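Local atomic coordinates of ERPC (Borrelia burgdorferi, PDB entry 4BXM), a protein that probably recruits the complement regulator factor H to the outer surface of the Lyme disease spirochaete, as a surface lipoprotein of the Erp family. Residues A[50-55]-A[67-73]; A[82-87]-A[152-157]; A[113-117]-A[129-133]. One frame throughout, in Å; residues are numbered along the deposited sequence.

Interaction 1: residues A[50-55]-A[67-73]; sequences IETGLN and YTATFFS
Thr52 and the pair Phe71-Phe72 meet where strands 50-55 and 67-73, antiparallel neighbours of a beta hairpin, run 142° apart in direction and depart from regular pairing at a classic beta bulge. Two residues of one strand there face a single residue of the other. Thr52 O takes the N-H of Phe71 at 2.8 Å and, through a weak and bent bond, that of Phe72. In the other direction Thr52 N donates almost straight onto Phe72 O. The same carbonyl also receives the Thr52 hydroxyl, Thr52 OG1 to Phe72 O 3.0 Å, from well off its axis, so one oxygen is gripped by two donors. A chi1 of 64° holds OG1 between the backbone N and the carbonyl carbon of Thr52, which lays the hydroxyl over the centre of one face of the Phe72 ring and at the edge of the Phe71 ring. Beyond the bulge, Leu54 and Ala69 resume regular pairing through two backbone bonds. Leu54 reaches obliquely to the Phe71 ring, Leu54 CD2 to Phe71 CD1 3.8 Å, while Tyr145 meets that ring edge-to-face and Phe72 leans on Phe82 of helix 79-88. On the face that carries Glu51, Asn55 and Thr68, polar pairs form. Glu51, fully extended, crosses its partner Thr70 at about a right angle and takes the hydroxyl on Glu51 OE2, 2.7 Å from Thr70 OG1. Asn55 and Thr68 lie side by side, and Thr68 OG1 approaches Asn55 OD1 at 2.8 Å from above the amide carbonyl plane. The bulge lets the consecutive Phe71 and Phe72 both be buried on the Thr52 side of the hairpin; at Phe72 O the N-H bond holds the backbone and the second bond holds the Thr52 hydroxyl, while hydroxyl-to-oxygen bonds tie the strands on the Glu51 side.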
# COMPACT_ATOMS: atom_id res chain seq x y z
N ILE A 50 -11.89 -3.26 -2.65
CA ILE A 50 -10.64 -2.86 -3.33
C ILE A 50 -9.51 -3.88 -3.11
O ILE A 50 -9.38 -4.44 -2.04
CB ILE A 50 -10.17 -1.44 -2.85
CG1 ILE A 50 -11.15 -0.38 -3.37
CG2 ILE A 50 -8.81 -1.12 -3.40
CD1 ILE A 50 -11.05 0.98 -2.71
N GLU A 51 -8.76 -4.20 -4.16
CA GLU A 51 -7.50 -4.95 -4.10
C GLU A 51 -6.32 -4.07 -4.52
O GLU A 51 -6.40 -3.24 -5.46
CB GLU A 51 -7.56 -6.26 -4.91
CG GLU A 51 -6.21 -7.04 -4.97
CD GLU A 51 -6.31 -8.45 -5.57
OE1 GLU A 51 -7.44 -8.86 -5.96
OE2 GLU A 51 -5.26 -9.19 -5.64
N THR A 52 -5.20 -4.18 -3.80
CA THR A 52 -3.98 -3.54 -4.26
C THR A 52 -2.94 -4.56 -4.53
O THR A 52 -2.82 -5.60 -3.84
CB THR A 52 -3.42 -2.50 -3.26
OG1 THR A 52 -3.01 -3.12 -2.02
CG2 THR A 52 -4.49 -1.48 -2.95
N GLY A 53 -2.09 -4.24 -5.47
CA GLY A 53 -1.01 -5.12 -5.83
C GLY A 53 0.28 -4.31 -5.96
O GLY A 53 0.29 -3.13 -6.25
N LEU A 54 1.36 -4.95 -5.64
CA LEU A 54 2.64 -4.33 -5.69
C LEU A 54 3.49 -4.97 -6.77
O LEU A 54 3.57 -6.17 -6.83
CB LEU A 54 3.32 -4.49 -4.34
CG LEU A 54 4.76 -4.01 -4.07
CD1 LEU A 54 4.82 -2.49 -4.01
CD2 LEU A 54 5.24 -4.54 -2.69
N ASN A 55 4.09 -4.13 -7.57
CA ASN A 55 5.00 -4.46 -8.64
C ASN A 55 6.33 -3.86 -8.27
O ASN A 55 6.45 -2.69 -8.08
CB ASN A 55 4.52 -3.87 -9.93
CG ASN A 55 3.33 -4.58 -10.48
OD1 ASN A 55 3.12 -5.72 -10.21
ND2 ASN A 55 2.54 -3.90 -11.21
N TYR A 67 8.86 -8.64 -9.17
CA TYR A 67 7.98 -9.05 -8.10
C TYR A 67 6.62 -8.42 -8.35
O TYR A 67 6.51 -7.18 -8.47
CB TYR A 67 8.57 -8.69 -6.70
CG TYR A 67 7.58 -8.96 -5.53
CD1 TYR A 67 6.52 -8.07 -5.28
CD2 TYR A 67 7.70 -10.09 -4.70
CE1 TYR A 67 5.62 -8.27 -4.26
CE2 TYR A 67 6.77 -10.32 -3.69
CZ TYR A 67 5.73 -9.40 -3.49
OH TYR A 67 4.83 -9.56 -2.51
N THR A 68 5.61 -9.28 -8.45
CA THR A 68 4.21 -8.87 -8.60
C THR A 68 3.27 -9.72 -7.73
O THR A 68 3.20 -10.92 -7.93
CB THR A 68 3.73 -9.00 -10.06
OG1 THR A 68 4.43 -8.09 -10.87
CG2 THR A 68 2.22 -8.64 -10.20
N ALA A 69 2.51 -9.10 -6.83
CA ALA A 69 1.62 -9.82 -5.92
C ALA A 69 0.65 -8.86 -5.26
O ALA A 69 0.93 -7.67 -5.16
CB ALA A 69 2.39 -10.62 -4.87
N THR A 70 -0.51 -9.38 -4.87
CA THR A 70 -1.39 -8.72 -3.93
C THR A 70 -0.58 -8.17 -2.76
O THR A 70 0.27 -8.87 -2.22
CB THR A 70 -2.45 -9.68 -3.38
OG1 THR A 70 -3.05 -10.29 -4.50
CG2 THR A 70 -3.61 -8.89 -2.71
N PHE A 71 -0.84 -6.92 -2.44
CA PHE A 71 -0.27 -6.22 -1.33
C PHE A 71 -1.24 -6.25 -0.15
O PHE A 71 -0.90 -6.69 0.90
CB PHE A 71 0.01 -4.78 -1.75
CG PHE A 71 0.79 -3.96 -0.77
CD1 PHE A 71 2.14 -4.24 -0.52
CD2 PHE A 71 0.26 -2.82 -0.24
CE1 PHE A 71 2.91 -3.45 0.36
CE2 PHE A 71 1.01 -1.98 0.62
CZ PHE A 71 2.32 -2.34 0.95
N PHE A 72 -2.46 -5.77 -0.38
CA PHE A 72 -3.57 -5.97 0.55
C PHE A 72 -4.88 -5.83 -0.14
O PHE A 72 -4.95 -5.25 -1.26
CB PHE A 72 -3.53 -5.00 1.76
CG PHE A 72 -3.64 -3.50 1.44
CD1 PHE A 72 -4.85 -2.93 1.07
CD2 PHE A 72 -2.58 -2.67 1.64
CE1 PHE A 72 -4.91 -1.60 0.77
CE2 PHE A 72 -2.64 -1.32 1.44
CZ PHE A 72 -3.82 -0.76 1.03
N SER A 73 -5.94 -6.24 0.55
CA SER A 73 -7.25 -6.03 0.03
C SER A 73 -8.21 -5.67 1.14
O SER A 73 -7.93 -5.89 2.33
CB SER A 73 -7.67 -7.30 -0.79
OG SER A 73 -7.83 -8.30 0.15

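Interaction 2: residues A[82-87]-A[152-157]; sequences FIKAMT and LKKNLK
Leu156, near the C-terminal end of the chain, pushes its side chain into helix 79-88 among Phe82, Ile83, Met86 and Thr87. Its two methyls divide the work: Leu156 CD2 lies 3.6 Å from Ile83 CD1, and Leu156 CD1 3.7 Å from Met86 CB. Thr87 flanks the same side chain with its methyl, Thr87 CG2 standing 4.2 Å from Leu156 CB. That methyl is available because chi1 of 59° turns the Thr87 hydroxyl back along its own helix, where Thr87 OG1 donates to Ile83 O at 2.9 Å; the polar end is satisfied locally and carbon is presented to the partner. This is knob-into-hole packing between two helices whose short segments run 152° apart, with axes 9.7 Å from each other at closest approach. One turn earlier, Leu152 sits against Met86: Leu152 CD1 lies 3.5 Å from Met86 O and 3.8 Å from Met86 CE. The Met86 chain bends at chi2 and chi3, and its CG rests over one face of the Phe82 ring. Ile147 of strand 142-148 touches both Met86 and Leu152, while Phe19 and Phe22 pack on Leu156.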
# COMPACT_ATOMS: atom_id res chain seq x y z
N PHE A 82 -11.30 3.65 3.43
CA PHE A 82 -10.05 3.65 2.68
C PHE A 82 -9.87 4.96 1.87
O PHE A 82 -8.83 5.55 1.86
CB PHE A 82 -10.04 2.46 1.74
CG PHE A 82 -8.88 2.42 0.78
CD1 PHE A 82 -7.66 1.89 1.17
CD2 PHE A 82 -9.01 2.91 -0.49
CE1 PHE A 82 -6.61 1.86 0.31
CE2 PHE A 82 -7.97 2.87 -1.40
CZ PHE A 82 -6.78 2.31 -1.02
N ILE A 83 -10.91 5.43 1.24
CA ILE A 83 -10.85 6.68 0.44
C ILE A 83 -10.49 7.84 1.34
O ILE A 83 -9.58 8.54 1.04
CB ILE A 83 -12.17 7.03 -0.26
CG1 ILE A 83 -12.60 5.94 -1.26
CG2 ILE A 83 -12.12 8.44 -0.92
CD1 ILE A 83 -11.54 5.53 -2.20
N LYS A 84 -11.22 8.00 2.45
CA LYS A 84 -10.96 9.07 3.37
C LYS A 84 -9.51 8.96 3.88
O LYS A 84 -8.72 9.95 3.83
CB LYS A 84 -11.97 9.09 4.51
CG LYS A 84 -11.53 9.99 5.64
CD LYS A 84 -12.53 9.98 6.79
CE LYS A 84 -12.13 11.01 7.87
NZ LYS A 84 -10.67 10.86 8.28
N ALA A 85 -9.13 7.75 4.34
CA ALA A 85 -7.79 7.55 4.91
C ALA A 85 -6.70 7.89 3.95
O ALA A 85 -5.60 8.40 4.35
CB ALA A 85 -7.58 6.10 5.28
N MET A 86 -6.92 7.53 2.68
CA MET A 86 -5.88 7.72 1.68
C MET A 86 -5.80 9.15 1.06
O MET A 86 -4.93 9.43 0.24
CB MET A 86 -6.03 6.70 0.54
CG MET A 86 -5.82 5.28 0.95
SD MET A 86 -4.22 4.83 1.72
CE MET A 86 -3.16 4.67 0.31
N THR A 87 -6.73 10.01 1.40
CA THR A 87 -6.74 11.36 0.90
C THR A 87 -6.68 12.43 2.02
O THR A 87 -6.12 13.51 1.77
CB THR A 87 -8.01 11.63 0.09
OG1 THR A 87 -9.16 11.42 0.90
CG2 THR A 87 -8.04 10.71 -1.13
N LEU A 152 -2.75 10.17 -5.04
CA LEU A 152 -3.92 9.50 -4.49
C LEU A 152 -5.17 10.34 -4.65
O LEU A 152 -6.21 9.85 -5.09
CB LEU A 152 -3.69 9.14 -3.00
CG LEU A 152 -2.68 8.02 -2.73
CD1 LEU A 152 -2.18 7.99 -1.28
CD2 LEU A 152 -3.30 6.67 -3.09
N LYS A 153 -5.09 11.62 -4.28
CA LYS A 153 -6.22 12.54 -4.39
C LYS A 153 -6.76 12.65 -5.83
O LYS A 153 -7.97 12.66 -6.02
CB LYS A 153 -5.85 13.97 -3.95
CG LYS A 153 -5.73 14.17 -2.46
CD LYS A 153 -5.81 15.67 -2.11
CE LYS A 153 -6.94 16.00 -1.13
NZ LYS A 153 -6.87 17.39 -0.50
N LYS A 154 -5.88 12.73 -6.80
CA LYS A 154 -6.34 12.80 -8.16
C LYS A 154 -7.03 11.54 -8.67
O LYS A 154 -7.84 11.63 -9.51
CB LYS A 154 -5.24 13.29 -9.10
CG LYS A 154 -4.09 12.37 -9.41
CD LYS A 154 -3.28 13.02 -10.53
CE LYS A 154 -1.92 12.36 -10.76
NZ LYS A 154 -2.02 11.28 -11.80
N ASN A 155 -6.73 10.38 -8.14
CA ASN A 155 -7.31 9.13 -8.63
C ASN A 155 -8.48 8.69 -7.84
O ASN A 155 -9.33 7.96 -8.32
CB ASN A 155 -6.27 8.06 -8.59
CG ASN A 155 -5.31 8.18 -9.71
OD1 ASN A 155 -5.74 7.99 -10.86
ND2 ASN A 155 -4.02 8.41 -9.43
N LEU A 156 -8.54 9.14 -6.60
CA LEU A 156 -9.60 8.72 -5.70
C LEU A 156 -10.58 9.89 -5.52
O LEU A 156 -11.54 9.74 -4.81
CB LEU A 156 -9.02 8.25 -4.34
CG LEU A 156 -8.04 7.06 -4.24
CD1 LEU A 156 -7.25 6.92 -2.91
CD2 LEU A 156 -8.81 5.78 -4.53
N LYS A 157 -10.35 11.03 -6.21
CA LYS A 157 -11.00 12.35 -5.98
C LYS A 157 -11.59 12.55 -4.59
O LYS A 157 -10.87 12.93 -3.66
CB LYS A 157 -12.03 12.71 -7.06
CG LYS A 157 -12.98 11.58 -7.41
CD LYS A 157 -12.36 10.67 -8.46
CE LYS A 157 -12.65 9.19 -8.19
NZ LYS A 157 -11.90 8.41 -9.21

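Interaction 3: residues A[113-117]-A[129-133]; sequences KEIIT and TFLGD
The side chains of Ile115 and Phe130 meet at a slant where strands 114-117 and 129-133 approach as the two arms of a beta hairpin. The CG2 branch of Ile115 touches the start of the aromatic side chain, 3.8 Å from both CB and CD2 of Phe130. With chi1 at 56°, the Phe130 ring leads away from strand 114-117 and meets the Tyr145 ring, planes about 25° apart. Phe130 CB, left near the partner strand, lies 3.3 Å from Ile116 O. The other branch of Ile115 reaches across, its CD1 3.9 Å from Leu131 O. Thr117 approaches through its backbone, with a CA-H...O contact of 3.4 Å from Thr117 CA to Thr129 O, while its hydroxyl bonds to Ala85 O of helix 79-88. At the opposite end Lys113 extends until its last torsion, where a bend brings NZ within 3.3 Å of Gly132 O in a weak hydrogen bond; Asp133 OD1, 5.0 Å from Lys113 NZ, would probably add some attraction. Between these segments cohesion thus rests on apolar contact and weak polar approaches; backbone bonds go to strand 90-93 from Ile115, to strand 142-148 from Phe130 and to Lys118, further along the hairpin, from Thr129.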
# COMPACT_ATOMS: atom_id res chain seq x y z
N LYS A 113 -6.18 -6.77 9.41
CA LYS A 113 -5.18 -5.79 9.97
C LYS A 113 -5.63 -4.36 9.61
O LYS A 113 -6.00 -4.07 8.47
CB LYS A 113 -3.85 -6.03 9.40
CG LYS A 113 -2.79 -4.96 9.62
CD LYS A 113 -1.54 -5.37 8.87
CE LYS A 113 -0.40 -4.36 9.02
NZ LYS A 113 -0.24 -4.09 10.46
N GLU A 114 -5.64 -3.52 10.59
CA GLU A 114 -6.05 -2.16 10.53
C GLU A 114 -4.84 -1.38 10.01
O GLU A 114 -3.75 -1.54 10.49
CB GLU A 114 -6.44 -1.70 11.97
CG GLU A 114 -7.25 -0.37 12.08
CD GLU A 114 -8.66 -0.41 11.40
OE1 GLU A 114 -9.30 -1.51 11.31
OE2 GLU A 114 -9.15 0.67 10.93
N ILE A 115 -5.07 -0.55 9.03
CA ILE A 115 -4.05 0.38 8.50
C ILE A 115 -4.35 1.81 8.95
O ILE A 115 -5.44 2.32 8.70
CB ILE A 115 -4.00 0.33 6.96
CG1 ILE A 115 -3.67 -1.06 6.46
CG2 ILE A 115 -2.98 1.28 6.36
CD1 ILE A 115 -2.40 -1.62 6.99
N ILE A 116 -3.37 2.45 9.59
CA ILE A 116 -3.49 3.82 10.04
C ILE A 116 -2.65 4.72 9.15
O ILE A 116 -1.50 4.47 8.95
CB ILE A 116 -3.14 3.95 11.53
CG1 ILE A 116 -4.28 3.27 12.35
CG2 ILE A 116 -3.11 5.42 11.92
CD1 ILE A 116 -4.00 3.23 13.84
N THR A 117 -3.29 5.74 8.56
CA THR A 117 -2.59 6.64 7.63
C THR A 117 -2.48 8.02 8.24
O THR A 117 -3.26 8.39 9.10
CB THR A 117 -3.31 6.79 6.26
OG1 THR A 117 -4.55 7.41 6.45
CG2 THR A 117 -3.55 5.42 5.53
N THR A 129 1.42 8.30 4.69
CA THR A 129 2.37 7.27 5.18
C THR A 129 1.63 6.28 5.97
O THR A 129 0.63 6.64 6.58
CB THR A 129 3.43 7.78 6.18
OG1 THR A 129 2.70 8.40 7.25
CG2 THR A 129 4.35 8.78 5.44
N PHE A 130 2.14 5.06 6.02
CA PHE A 130 1.49 4.11 6.92
C PHE A 130 2.45 3.04 7.31
O PHE A 130 3.39 2.68 6.56
CB PHE A 130 0.17 3.49 6.32
CG PHE A 130 0.35 2.79 4.99
CD1 PHE A 130 0.39 3.54 3.80
CD2 PHE A 130 0.53 1.44 4.89
CE1 PHE A 130 0.55 2.93 2.57
CE2 PHE A 130 0.71 0.81 3.64
CZ PHE A 130 0.73 1.56 2.47
N LEU A 131 2.18 2.43 8.46
CA LEU A 131 2.93 1.25 8.81
C LEU A 131 2.33 -0.09 8.25
O LEU A 131 1.11 -0.29 8.18
CB LEU A 131 2.98 1.14 10.35
CG LEU A 131 3.63 2.20 11.24
CD1 LEU A 131 3.37 1.84 12.73
CD2 LEU A 131 5.13 2.38 11.05
N GLY A 132 3.23 -0.98 7.83
CA GLY A 132 2.90 -2.32 7.51
C GLY A 132 3.12 -3.25 8.69
O GLY A 132 2.78 -2.93 9.81
N ASP A 133 3.56 -4.45 8.40
CA ASP A 133 3.72 -5.48 9.42
C ASP A 133 5.18 -5.44 9.94
O ASP A 133 6.05 -4.75 9.33
CB ASP A 133 3.41 -6.80 8.74
CG ASP A 133 3.32 -7.94 9.67
OD1 ASP A 133 3.13 -7.73 10.86
OD2 ASP A 133 3.50 -9.07 9.20

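How the interactions relate
Interaction 1 closes before the others open, and interaction 3 is nested inside the loop closed by interaction 2. Interactions 1 and 3 are hairpins of one antiparallel sheet, about 15 Å apart between centres and on opposite sides of the chain's centre, yet Phe71 and Phe130 touch between them. Interaction 2, its centre about 17 Å from that of interaction 1 and 15 Å from that of interaction 3, pairs helix 79-88 with helix 149-156. Helix 79-88 follows strand 67-74 and reaches both hairpins: Phe82 packs on Ile50 and Phe72, and Met86 on Thr117, supplemented by a probable hydrogen bond between Ala85 and Thr117. Mainly apolar packing thus links the sheet and these two helices into one compact interior.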